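Local structure of phosphonopyruvate hydrolase (2HJP) at residues L16-A21 and G230-G235; A180-I185 and P207-P212; A104-M109 and D149-A154; E167-G172 and S201-V206. The protein hydrolyses the carbon-phosphorus bond of phosphonopyruvate to give pyruvate and phosphate, using a divalent cation such as magnesium, cobalt or manganese. All blocks are in the same frame, centred on the assembly; numbering follows the deposited sequence.

Interaction 1 of 4, residues L16-A21 and G230-G235; sequences LFTAMA and GIVIYG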
loop_
_atom_site.group_PDB
_atom_site.type_symbol
_atom_site.label_atom_id
_atom_site.label_comp_id
_atom_site.label_asym_id
_atom_site.label_seq_id
_atom_site.Cartn_x
_atom_site.Cartn_y
_atom_site.Cartn_z
ATOM N N LEU A 16 -28.546 -14.580 18.776
ATOM C CA LEU A 16 -28.517 -13.614 17.670
ATOM C C LEU A 16 -27.204 -12.823 17.819
ATOM O O LEU A 16 -26.964 -12.185 18.876
ATOM C CB LEU A 16 -29.688 -12.647 17.795
ATOM C CG LEU A 16 -29.794 -11.481 16.825
ATOM C CD1 LEU A 16 -29.658 -11.984 15.396
ATOM C CD2 LEU A 16 -31.189 -10.792 17.068
ATOM N N PHE A 17 -26.396 -12.809 16.761
ATOM C CA PHE A 17 -25.072 -12.145 16.746
ATOM C C PHE A 17 -25.194 -10.753 16.089
ATOM O O PHE A 17 -25.798 -10.619 14.982
ATOM C CB PHE A 17 -24.130 -13.012 15.918
ATOM C CG PHE A 17 -22.716 -12.553 15.873
ATOM C CD1 PHE A 17 -21.845 -12.874 16.895
ATOM C CD2 PHE A 17 -22.253 -11.829 14.779
ATOM C CE1 PHE A 17 -20.498 -12.484 16.861
ATOM C CE2 PHE A 17 -20.923 -11.423 14.692
ATOM C CZ PHE A 17 -20.015 -11.755 15.754
ATOM N N THR A 18 -24.665 -9.728 16.750
ATOM C CA THR A 18 -24.725 -8.379 16.184
ATOM C C THR A 18 -23.354 -7.934 15.682
ATOM O O THR A 18 -22.312 -8.201 16.319
ATOM C CB THR A 18 -25.211 -7.345 17.219
ATOM O OG1 THR A 18 -24.276 -7.289 18.283
ATOM C CG2 THR A 18 -26.567 -7.776 17.820
ATOM N N ALA A 19 -23.359 -7.302 14.526
ATOM C CA ALA A 19 -22.084 -6.820 13.980
ATOM C C ALA A 19 -22.345 -5.349 13.549
ATOM O O ALA A 19 -23.339 -5.055 12.895
ATOM C CB ALA A 19 -21.657 -7.637 12.741
ATOM N N MET A 20 -21.427 -4.478 13.900
ATOM C CA MET A 20 -21.501 -3.018 13.575
ATOM C C MET A 20 -20.439 -2.582 12.557
ATOM O O MET A 20 -19.227 -2.964 12.612
ATOM C CB MET A 20 -21.295 -2.200 14.867
ATOM C CG MET A 20 -21.166 -0.656 14.660
ATOM S SD MET A 20 -22.596 0.014 13.783
ATOM C CE MET A 20 -23.867 -0.031 15.113
ATOM N N ALA A 21 -20.898 -1.754 11.636
ATOM C CA ALA A 21 -20.014 -1.202 10.639
ATOM C C ALA A 21 -18.850 -0.403 11.273
ATOM O O ALA A 21 -19.001 0.237 12.330
ATOM C CB ALA A 21 -20.828 -0.239 9.741
ATOM N N GLY A 230 -29.521 -15.572 12.186
ATOM C CA GLY A 230 -28.494 -15.670 13.213
ATOM C C GLY A 230 -27.609 -14.410 13.371
ATOM O O GLY A 230 -26.868 -14.267 14.347
ATOM N N ILE A 231 -27.726 -13.484 12.430
ATOM C CA ILE A 231 -26.889 -12.308 12.457
ATOM C C ILE A 231 -27.608 -11.049 12.015
ATOM O O ILE A 231 -28.310 -11.084 11.046
ATOM C CB ILE A 231 -25.664 -12.505 11.486
ATOM C CG1 ILE A 231 -24.766 -13.612 11.989
ATOM C CG2 ILE A 231 -24.822 -11.243 11.394
ATOM C CD1 ILE A 231 -23.832 -14.215 10.937
ATOM N N VAL A 232 -27.473 -9.947 12.745
ATOM C CA VAL A 232 -28.015 -8.716 12.234
ATOM C C VAL A 232 -26.812 -7.786 12.033
ATOM O O VAL A 232 -25.899 -7.712 12.886
ATOM C CB VAL A 232 -28.998 -8.079 13.172
ATOM C CG1 VAL A 232 -28.423 -8.002 14.503
ATOM C CG2 VAL A 232 -29.387 -6.667 12.615
ATOM N N ILE A 233 -26.765 -7.095 10.898
ATOM C CA ILE A 233 -25.616 -6.182 10.653
ATOM C C ILE A 233 -26.115 -4.718 10.588
ATOM O O ILE A 233 -27.090 -4.440 9.872
ATOM C CB ILE A 233 -24.942 -6.509 9.272
ATOM C CG1 ILE A 233 -24.143 -7.842 9.396
ATOM C CG2 ILE A 233 -23.979 -5.340 8.802
ATOM C CD1 ILE A 233 -22.687 -7.772 9.829
ATOM N N TYR A 234 -25.452 -3.820 11.333
ATOM C CA TYR A 234 -25.751 -2.370 11.270
ATOM C C TYR A 234 -24.806 -1.889 10.193
ATOM O O TYR A 234 -23.585 -1.733 10.380
ATOM C CB TYR A 234 -25.562 -1.796 12.645
ATOM C CG TYR A 234 -26.654 -2.373 13.546
ATOM C CD1 TYR A 234 -27.987 -2.106 13.292
ATOM C CD2 TYR A 234 -26.334 -3.211 14.618
ATOM C CE1 TYR A 234 -29.009 -2.664 14.100
ATOM C CE2 TYR A 234 -27.336 -3.785 15.449
ATOM C CZ TYR A 234 -28.674 -3.493 15.160
ATOM O OH TYR A 234 -29.653 -4.052 15.929
ATOM N N GLY A 235 -25.395 -1.673 9.041
ATOM C CA GLY A 235 -24.595 -1.418 7.863
ATOM C C GLY A 235 -23.771 -0.196 7.671
ATOM O O GLY A 235 -22.674 -0.307 7.077
#

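Interaction 2 of 4, residues A180-I185 and P207-P212; sequences ADAILI and PLVLVP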
loop_
_atom_site.group_PDB
_atom_site.type_symbol
_atom_site.label_atom_id
_atom_site.label_comp_id
_atom_site.label_asym_id
_atom_site.label_seq_id
_atom_site.Cartn_x
_atom_site.Cartn_y
_atom_site.Cartn_z
ATOM N N ALA A 180 -22.362 -22.189 1.030
ATOM C CA ALA A 180 -22.512 -21.012 1.911
ATOM C C ALA A 180 -22.892 -21.378 3.363
ATOM O O ALA A 180 -23.734 -22.254 3.618
ATOM C CB ALA A 180 -23.513 -20.033 1.315
ATOM N N ASP A 181 -22.248 -20.724 4.345
ATOM C CA ASP A 181 -22.533 -21.028 5.741
ATOM C C ASP A 181 -23.692 -20.232 6.214
ATOM O O ASP A 181 -24.229 -20.515 7.294
ATOM C CB ASP A 181 -21.293 -20.693 6.592
ATOM C CG ASP A 181 -20.086 -21.589 6.231
ATOM O OD1 ASP A 181 -20.186 -22.792 6.521
ATOM O OD2 ASP A 181 -19.086 -21.109 5.625
ATOM N N ALA A 182 -24.038 -19.199 5.438
ATOM C CA ALA A 182 -25.188 -18.344 5.794
ATOM C C ALA A 182 -25.659 -17.578 4.599
ATOM O O ALA A 182 -24.910 -17.436 3.639
ATOM C CB ALA A 182 -24.824 -17.407 6.929
ATOM N N ILE A 183 -26.905 -17.105 4.632
ATOM C CA ILE A 183 -27.445 -16.374 3.519
ATOM C C ILE A 183 -27.912 -14.978 3.967
ATOM O O ILE A 183 -28.762 -14.839 4.871
ATOM C CB ILE A 183 -28.618 -17.148 2.914
ATOM C CG1 ILE A 183 -28.162 -18.593 2.546
ATOM C CG2 ILE A 183 -29.164 -16.346 1.771
ATOM C CD1 ILE A 183 -28.943 -19.316 1.524
ATOM N N LEU A 184 -27.327 -13.955 3.363
ATOM C CA LEU A 184 -27.690 -12.601 3.707
ATOM C C LEU A 184 -28.713 -12.236 2.636
ATOM O O LEU A 184 -28.376 -12.200 1.467
ATOM C CB LEU A 184 -26.458 -11.683 3.625
ATOM C CG LEU A 184 -26.688 -10.252 4.204
ATOM C CD1 LEU A 184 -25.289 -9.522 4.429
ATOM C CD2 LEU A 184 -27.712 -9.482 3.247
ATOM N N ILE A 185 -29.967 -12.025 3.035
ATOM C CA ILE A 185 -31.038 -11.660 2.109
ATOM C C ILE A 185 -31.206 -10.162 2.307
ATOM O O ILE A 185 -31.451 -9.670 3.398
ATOM C CB ILE A 185 -32.353 -12.470 2.381
ATOM C CG1 ILE A 185 -33.459 -12.026 1.420
ATOM C CG2 ILE A 185 -32.824 -12.313 3.890
ATOM C CD1 ILE A 185 -33.278 -12.492 -0.020
ATOM N N PRO A 207 -28.341 -20.401 8.664
ATOM C CA PRO A 207 -28.919 -19.160 9.189
ATOM C C PRO A 207 -28.949 -18.011 8.245
ATOM O O PRO A 207 -28.129 -17.897 7.329
ATOM C CB PRO A 207 -28.055 -18.784 10.382
ATOM C CG PRO A 207 -27.076 -19.850 10.541
ATOM C CD PRO A 207 -27.118 -20.803 9.373
ATOM N N LEU A 208 -29.906 -17.139 8.460
ATOM C CA LEU A 208 -29.994 -15.931 7.645
ATOM C C LEU A 208 -29.299 -14.745 8.301
ATOM O O LEU A 208 -29.083 -14.724 9.546
ATOM C CB LEU A 208 -31.448 -15.545 7.416
ATOM C CG LEU A 208 -32.223 -16.622 6.696
ATOM C CD1 LEU A 208 -33.649 -16.102 6.577
ATOM C CD2 LEU A 208 -31.568 -17.002 5.298
ATOM N N VAL A 209 -28.945 -13.785 7.455
ATOM C CA VAL A 209 -28.293 -12.549 7.899
ATOM C C VAL A 209 -29.138 -11.386 7.348
ATOM O O VAL A 209 -29.459 -11.368 6.151
ATOM C CB VAL A 209 -26.846 -12.390 7.310
ATOM C CG1 VAL A 209 -26.162 -11.088 7.879
ATOM C CG2 VAL A 209 -26.018 -13.647 7.554
ATOM N N LEU A 210 -29.477 -10.442 8.231
ATOM C CA LEU A 210 -30.221 -9.234 7.842
ATOM C C LEU A 210 -29.393 -7.941 8.034
ATOM O O LEU A 210 -28.578 -7.822 8.996
ATOM C CB LEU A 210 -31.515 -9.103 8.697
ATOM C CG LEU A 210 -32.510 -10.281 8.690
ATOM C CD1 LEU A 210 -33.759 -10.035 9.526
ATOM C CD2 LEU A 210 -32.912 -10.487 7.198
ATOM N N VAL A 211 -29.604 -6.974 7.161
ATOM C CA VAL A 211 -28.961 -5.646 7.264
ATOM C C VAL A 211 -30.190 -4.732 7.170
ATOM O O VAL A 211 -30.572 -4.289 6.079
ATOM C CB VAL A 211 -28.027 -5.410 6.056
ATOM C CG1 VAL A 211 -27.265 -4.038 6.207
ATOM C CG2 VAL A 211 -27.098 -6.627 5.887
ATOM N N PRO A 212 -30.843 -4.477 8.298
ATOM C CA PRO A 212 -32.062 -3.658 8.417
ATOM C C PRO A 212 -31.964 -2.158 8.267
ATOM O O PRO A 212 -32.851 -1.464 8.710
ATOM C CB PRO A 212 -32.584 -4.032 9.798
ATOM C CG PRO A 212 -31.296 -4.174 10.605
ATOM C CD PRO A 212 -30.346 -4.886 9.639
HETATM O O HOH W 1 -31.304 -7.143 4.686
#

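Interaction 3 of 4, residues A104-M109 and D149-A154; sequences ASAIVM and DFVVIA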
loop_
_atom_site.group_PDB
_atom_site.type_symbol
_atom_site.label_atom_id
_atom_site.label_comp_id
_atom_site.label_asym_id
_atom_site.label_seq_id
_atom_site.Cartn_x
_atom_site.Cartn_y
_atom_site.Cartn_z
ATOM N N ALA A 104 -9.777 -11.660 8.928
ATOM C CA ALA A 104 -11.263 -11.664 8.869
ATOM C C ALA A 104 -11.809 -13.069 9.246
ATOM O O ALA A 104 -11.168 -14.108 8.931
ATOM C CB ALA A 104 -11.734 -11.303 7.470
ATOM N N SER A 105 -12.945 -13.116 9.924
ATOM C CA SER A 105 -13.507 -14.412 10.322
ATOM C C SER A 105 -14.612 -14.875 9.313
ATOM O O SER A 105 -15.024 -16.063 9.323
ATOM C CB SER A 105 -14.062 -14.350 11.747
ATOM O OG SER A 105 -13.000 -14.382 12.723
ATOM N N ALA A 106 -15.004 -13.962 8.412
ATOM C CA ALA A 106 -16.033 -14.232 7.390
ATOM C C ALA A 106 -15.898 -13.232 6.274
ATOM O O ALA A 106 -15.286 -12.150 6.463
ATOM C CB ALA A 106 -17.427 -14.053 8.007
ATOM N N ILE A 107 -16.485 -13.592 5.127
ATOM C CA ILE A 107 -16.576 -12.696 3.997
ATOM C C ILE A 107 -18.035 -12.838 3.576
ATOM O O ILE A 107 -18.685 -13.838 3.852
ATOM C CB ILE A 107 -15.644 -13.041 2.823
ATOM C CG1 ILE A 107 -15.701 -14.535 2.411
ATOM C CG2 ILE A 107 -14.239 -12.691 3.259
ATOM C CD1 ILE A 107 -16.932 -14.932 1.617
ATOM N N VAL A 108 -18.551 -11.757 3.008
ATOM C CA VAL A 108 -19.904 -11.647 2.447
ATOM C C VAL A 108 -19.620 -11.294 0.969
ATOM O O VAL A 108 -18.948 -10.309 0.656
ATOM C CB VAL A 108 -20.733 -10.517 3.093
ATOM C CG1 VAL A 108 -22.132 -10.312 2.304
ATOM C CG2 VAL A 108 -21.003 -10.886 4.527
ATOM N N MET A 109 -20.188 -12.093 0.065
ATOM C CA MET A 109 -20.030 -11.926 -1.379
ATOM C C MET A 109 -21.461 -11.973 -1.984
ATOM O O MET A 109 -22.241 -12.861 -1.659
ATOM C CB MET A 109 -19.166 -13.067 -1.951
ATOM C CG MET A 109 -18.890 -12.904 -3.394
ATOM S SD MET A 109 -17.719 -14.083 -4.060
ATOM C CE MET A 109 -18.364 -15.652 -3.454
ATOM N N ASP A 149 -13.478 -23.198 10.060
ATOM C CA ASP A 149 -14.356 -22.344 10.845
ATOM C C ASP A 149 -14.630 -20.984 10.207
ATOM O O ASP A 149 -15.579 -20.345 10.574
ATOM C CB ASP A 149 -13.802 -22.084 12.238
ATOM C CG ASP A 149 -13.735 -23.352 13.084
ATOM O OD1 ASP A 149 -14.585 -24.219 12.875
ATOM O OD2 ASP A 149 -12.833 -23.446 13.959
ATOM N N PHE A 150 -13.772 -20.549 9.289
ATOM C CA PHE A 150 -13.932 -19.264 8.586
ATOM C C PHE A 150 -15.281 -19.385 7.857
ATOM O O PHE A 150 -15.534 -20.390 7.237
ATOM C CB PHE A 150 -12.832 -19.134 7.547
ATOM C CG PHE A 150 -12.943 -17.911 6.664
ATOM C CD1 PHE A 150 -12.336 -16.684 7.050
ATOM C CD2 PHE A 150 -13.526 -18.004 5.398
ATOM C CE1 PHE A 150 -12.308 -15.575 6.162
ATOM C CE2 PHE A 150 -13.497 -16.905 4.515
ATOM C CZ PHE A 150 -12.884 -15.697 4.906
ATOM N N VAL A 151 -16.073 -18.324 7.867
ATOM C CA VAL A 151 -17.426 -18.329 7.355
ATOM C C VAL A 151 -17.660 -17.670 6.025
ATOM O O VAL A 151 -17.280 -16.528 5.836
ATOM C CB VAL A 151 -18.332 -17.626 8.441
ATOM C CG1 VAL A 151 -19.733 -17.440 7.965
ATOM C CG2 VAL A 151 -18.253 -18.444 9.716
ATOM N N VAL A 152 -18.340 -18.375 5.120
ATOM C CA VAL A 152 -18.632 -17.795 3.832
ATOM C C VAL A 152 -20.123 -17.508 3.734
ATOM O O VAL A 152 -20.954 -18.416 3.769
ATOM C CB VAL A 152 -18.206 -18.770 2.738
ATOM C CG1 VAL A 152 -18.676 -18.254 1.365
ATOM C CG2 VAL A 152 -16.701 -19.014 2.842
ATOM N N ILE A 153 -20.443 -16.229 3.581
ATOM C CA ILE A 153 -21.807 -15.729 3.532
ATOM C C ILE A 153 -22.142 -15.275 2.149
ATOM O O ILE A 153 -21.442 -14.445 1.569
ATOM C CB ILE A 153 -21.977 -14.518 4.531
ATOM C CG1 ILE A 153 -21.567 -14.974 5.954
ATOM C CG2 ILE A 153 -23.462 -13.992 4.584
ATOM C CD1 ILE A 153 -21.329 -13.840 6.948
ATOM N N ALA A 154 -23.229 -15.841 1.604
ATOM C CA ALA A 154 -23.665 -15.463 0.277
ATOM C C ALA A 154 -24.809 -14.459 0.415
ATOM O O ALA A 154 -25.831 -14.702 1.084
ATOM C CB ALA A 154 -24.160 -16.696 -0.480
#

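Interaction 4 of 4, residues E167-G172 and S201-V206; sequences EAVRRG and SWPGKV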
loop_
_atom_site.group_PDB
_atom_site.type_symbol
_atom_site.label_atom_id
_atom_site.label_comp_id
_atom_site.label_asym_id
_atom_site.label_seq_id
_atom_site.Cartn_x
_atom_site.Cartn_y
_atom_site.Cartn_z
ATOM N N GLU A 167 -37.485 -16.657 -6.693
ATOM C CA GLU A 167 -36.120 -16.635 -7.229
ATOM C C GLU A 167 -35.068 -16.360 -6.104
ATOM O O GLU A 167 -33.996 -16.974 -6.091
ATOM C CB GLU A 167 -36.033 -15.544 -8.320
ATOM C CG GLU A 167 -34.632 -15.352 -8.946
ATOM C CD GLU A 167 -34.126 -16.607 -9.690
ATOM O OE1 GLU A 167 -34.804 -17.656 -9.603
ATOM O OE2 GLU A 167 -32.910 -16.669 -10.049
ATOM N N ALA A 168 -35.390 -15.434 -5.185
ATOM C CA ALA A 168 -34.520 -15.115 -4.056
ATOM C C ALA A 168 -34.350 -16.393 -3.253
ATOM O O ALA A 168 -33.204 -16.767 -2.912
ATOM C CB ALA A 168 -35.148 -13.976 -3.177
ATOM N N VAL A 169 -35.460 -17.114 -2.969
ATOM C CA VAL A 169 -35.298 -18.367 -2.214
ATOM C C VAL A 169 -34.564 -19.440 -3.006
ATOM O O VAL A 169 -33.759 -20.213 -2.450
ATOM C CB VAL A 169 -36.646 -18.945 -1.736
ATOM C CG1 VAL A 169 -36.461 -20.411 -1.255
ATOM C CG2 VAL A 169 -37.166 -18.044 -0.645
ATOM N N ARG A 170 -34.834 -19.506 -4.307
ATOM C CA ARG A 170 -34.166 -20.481 -5.143
ATOM C C ARG A 170 -32.646 -20.237 -5.108
ATOM O O ARG A 170 -31.857 -21.174 -5.023
ATOM C CB ARG A 170 -34.673 -20.340 -6.579
ATOM C CG ARG A 170 -33.937 -21.274 -7.520
ATOM N NH2 ARG A 170 -37.245 -20.544 -8.817
ATOM N N ARG A 171 -32.246 -18.960 -5.204
ATOM C CA ARG A 171 -30.817 -18.617 -5.167
ATOM C C ARG A 171 -30.219 -18.922 -3.826
ATOM O O ARG A 171 -29.147 -19.514 -3.754
ATOM C CB ARG A 171 -30.589 -17.137 -5.528
ATOM C CG ARG A 171 -30.628 -16.934 -7.027
ATOM C CD ARG A 171 -30.608 -15.468 -7.463
ATOM N NE ARG A 171 -30.718 -15.375 -8.915
ATOM C CZ ARG A 171 -29.692 -15.358 -9.773
ATOM N NH1 ARG A 171 -28.435 -15.415 -9.358
ATOM N NH2 ARG A 171 -29.909 -15.335 -11.085
ATOM N N GLY A 172 -30.892 -18.527 -2.752
ATOM C CA GLY A 172 -30.355 -18.841 -1.431
ATOM C C GLY A 172 -30.061 -20.344 -1.284
ATOM O O GLY A 172 -29.024 -20.767 -0.778
ATOM N N SER A 201 -40.707 -17.879 4.510
ATOM C CA SER A 201 -40.623 -18.938 3.542
ATOM C C SER A 201 -39.280 -19.653 3.460
ATOM O O SER A 201 -39.232 -20.747 2.966
ATOM C CB SER A 201 -41.050 -18.455 2.160
ATOM O OG SER A 201 -40.043 -17.704 1.517
ATOM N N TRP A 202 -38.213 -19.084 4.005
ATOM C CA TRP A 202 -36.888 -19.705 3.885
ATOM C C TRP A 202 -36.911 -21.158 4.400
ATOM O O TRP A 202 -37.241 -21.382 5.543
ATOM C CB TRP A 202 -35.854 -18.878 4.680
ATOM C CG TRP A 202 -34.508 -19.517 4.664
ATOM C CD1 TRP A 202 -33.812 -20.023 5.721
ATOM C CD2 TRP A 202 -33.703 -19.748 3.494
ATOM N NE1 TRP A 202 -32.610 -20.544 5.283
ATOM C CE2 TRP A 202 -32.527 -20.395 3.913
ATOM C CE3 TRP A 202 -33.882 -19.482 2.125
ATOM C CZ2 TRP A 202 -31.490 -20.793 2.993
ATOM C CZ3 TRP A 202 -32.863 -19.871 1.211
ATOM C CH2 TRP A 202 -31.680 -20.522 1.659
ATOM N N PRO A 203 -36.539 -22.136 3.562
ATOM C CA PRO A 203 -36.513 -23.574 3.875
ATOM C C PRO A 203 -35.116 -24.183 4.152
ATOM O O PRO A 203 -34.998 -25.350 4.626
ATOM C CB PRO A 203 -37.189 -24.187 2.640
ATOM C CG PRO A 203 -36.642 -23.340 1.489
ATOM C CD PRO A 203 -36.391 -21.920 2.104
ATOM N N GLY A 204 -34.069 -23.386 3.913
ATOM C CA GLY A 204 -32.709 -23.867 4.097
ATOM C C GLY A 204 -32.344 -24.135 5.528
ATOM O O GLY A 204 -33.041 -23.701 6.453
ATOM N N LYS A 205 -31.230 -24.832 5.713
ATOM C CA LYS A 205 -30.761 -25.216 7.035
ATOM C C LYS A 205 -29.833 -24.139 7.619
ATOM O O LYS A 205 -29.853 -23.911 8.832
ATOM C CB LYS A 205 -30.015 -26.563 6.960
ATOM N N VAL A 206 -29.074 -23.433 6.767
ATOM C CA VAL A 206 -28.188 -22.408 7.287
ATOM C C VAL A 206 -28.928 -21.146 7.719
ATOM O O VAL A 206 -29.998 -20.831 7.218
ATOM C CB VAL A 206 -27.088 -22.048 6.298
ATOM C CG1 VAL A 206 -26.313 -23.309 5.958
ATOM C CG2 VAL A 206 -27.640 -21.296 5.101
#

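Interaction 1 of 4, residues L16-A21 and G230-G235
The ring of Tyr-234 meets Met-20 obliquely: the methyl CE of Met-20 lies 4.0 Å from CG of Tyr-234 and closer still to its CB, at 3.5 Å. One face of the ring takes CG2 of Val-232, two residues back on the same strand, set off toward the rim. The side chains Met-20 and Tyr-234 cross at about a right angle. Bends in the methionine at chi2 (56°) and chi3 (74°) bring CE back over CB of Tyr-234. On the other flat group, the ring of Phe-17, CG1 of Ile-231 lies oblique, 4.2 Å from CD2 and 4.0 Å from CB of Phe-17; these two side chains run side by side and point the same way, against Leu-7 and Leu-11 of helix 3-13. Thr-18 and Val-232 pair similarly on the face that carries Met-20 and Tyr-234, CG2 to CG1 at 3.8 Å.

Between these two layers of side chains runs a parallel ladder of five backbone hydrogen bonds, from Phe-17 N to Gly-230 O (2.9 Å) up to Ala-21 N to Tyr-234 O (3.0 Å), with Phe-17 and Ala-19 each giving and receiving. The phenol of Tyr-234 is bonded to Glu-220, and Met-20 also packs on Phe-250 of the second subunit. This is the seam where strand 229-234 meets strand 17-21 and shuts the eight-stranded barrel. The peptide groups in these five bonds are thus satisfied in a largely apolar setting, others pair with the flanking strands, and the ladder delivers Gly-235, which touches the bound phosphonopyruvate, to the C-terminal end of the strands.

Interaction 2 of 4, residues A180-I185 and P207-P212
Leu-184 and Val-209 are brought together by two extended first torsions: CG of Leu-184 lies anti to its backbone N (chi1 -170°), and CG1 of Val-209 lies anti to its own (chi1 -177°). CG of Leu-184 therefore sits 3.8 Å from CG1 of Val-209, the two side chains crossing at a slant. Farther out, Leu-184 forks toward Val-211, just past the strand: CD1 of the leucine touches CG2 of Val-211 at 3.7 Å, and CD2 approaches the same methyl. CG2 of Val-209 faces back toward CB of Ala-182.

The opposite face of the sheet carries Ile-183 and Leu-208, where the leucine's CD2 reaches CB of the isoleucine at 3.8 Å. Strands 182-185 and 208-210 are the two parallel strands of a beta-alpha-beta unit of the TIM barrel, and helix 193-201 between them lays Val-199 against Leu-208 and Phe-198 against Ile-185. Three backbone hydrogen bonds tie the strands. Val-209 N gives the shortest, 2.8 Å to Ile-183 O, arriving from above the carbonyl plane (36° out of it); Ile-185 N closes the ladder on Val-209 O at 3.2 Å.

Beyond that bond a water takes over. It donates to Ile-185 O at 2.8 Å and accepts from Val-211 N at 3.0 Å, bridging the strand ends where direct pairing stops. Val-211 then packs on His-186, a substrate-binding residue, and its side chain comes within about 4 Å of the bound phosphonopyruvate. At the other end, the carboxylate of Asp-181 forms salt bridges with Arg-145 and Arg-8.

Interaction 3 of 4, residues A104-M109 and D149-A154
Phe-150 and Ile-107 make the closely fitted part of this contact. CZ of Phe-150 lies 3.7 Å from CG2 of Ile-107 and CE2 of Phe-150 lies 3.9 Å from CG1 of Ile-107, the two side chains crossing at about a right angle. CA of Ala-106 stands over one ring face, offset toward the rim, while Ala-104 O meets the edge in plane, 3.3 Å from CE1 of Phe-150. A carbonyl oxygen so placed faces the weakly positive ring hydrogens. The first torsion of Phe-150 sets CG anti to its backbone N (chi1 175°); Val-96 of helix 89-102 packs on the ring too.

On the other face of the sheet, CG2 of Val-108 fits against both CB and CD1 of Ile-153, 3.8 Å from each. Contact is looser at either end of the pairing. Met-109 and Ala-154 keep their side chains at least 4.4 Å from the opposing segment and turn to helix 131-144, and partly exposed Asp-149 barely touches segment 104-109.

Four backbone hydrogen bonds join the strands in parallel register, beginning with Val-151 N to Ser-105 O (2.9 Å, nearly straight at 168°) and finishing with Met-109 N to Ile-153 O. This is the pairing of adjacent parallel strands in a TIM barrel: Val-108 faces inward toward the substrate-binding residues Trp-40 and Arg-155, and Ile-107 faces the surrounding helices.

Interaction 4 of 4, residues E167-G172 and S201-V206
Val-169 and Trp-202 bring helix 165-177 against the end of helix 193-201 and the loop after it. From CB of Trp-202, the chain runs to CG, anti to the backbone N (chi1 176°). CE3 of Trp-202 comes within 4.4 Å of CG1 of Val-169. Farther round the six-membered ring, CZ3 of Trp-202 lies 3.8 Å from Val-169 O. CH2 of Trp-202, at the far edge, has Gly-172 C 3.4 Å away, and that carbon lies near the ring plane. Gly-172 has no side chain, so this edge can rest on bare backbone. On the five-membered side, NE1 of Trp-202 donates to Val-206 O at 3.3 Å, the oxygen sitting 20° out of the ring plane, so the loop folds back on its own tryptophan. One indole face is lined by CD of Pro-203 and N of Gly-204.

Nearer the surface, Val-169 spreads its two methyls: CG1 meets CD of Pro-203 tip to tip at 3.7 Å, and CG2 rests on OG of Ser-201, whose polar bond goes to Phe-198 O. The indole also packs on Ile-183 of strand 182-185. Such packing joins neighbouring outer helices to each other and to the strands within, as in the helical layer around a TIM barrel.

Interactions 1, 2 and 3 all belong to one closed parallel barrel. Strands 229-234 of interaction 1 and 208-210 of interaction 2 are neighbours in the sheet, with the centres of the two contacts 10 Å apart and a probable hydrogen bond from Ile-233 N to Leu-210 O at 2.7 Å; interactions 2 and 3 abut likewise through Leu-184 N and Ala-154 O at 2.8 Å. Interaction 4 lies outside this wall, its centre 21 Å from that of the chain, and packs on interaction 2 through Ile-183. The phosphonopyruvate site lies at the C-terminal ends of the strands, with Val-211 and Gly-235 in the segments that follow; the side chain of Val-108, from interaction 3, is about 6 Å from the ligand.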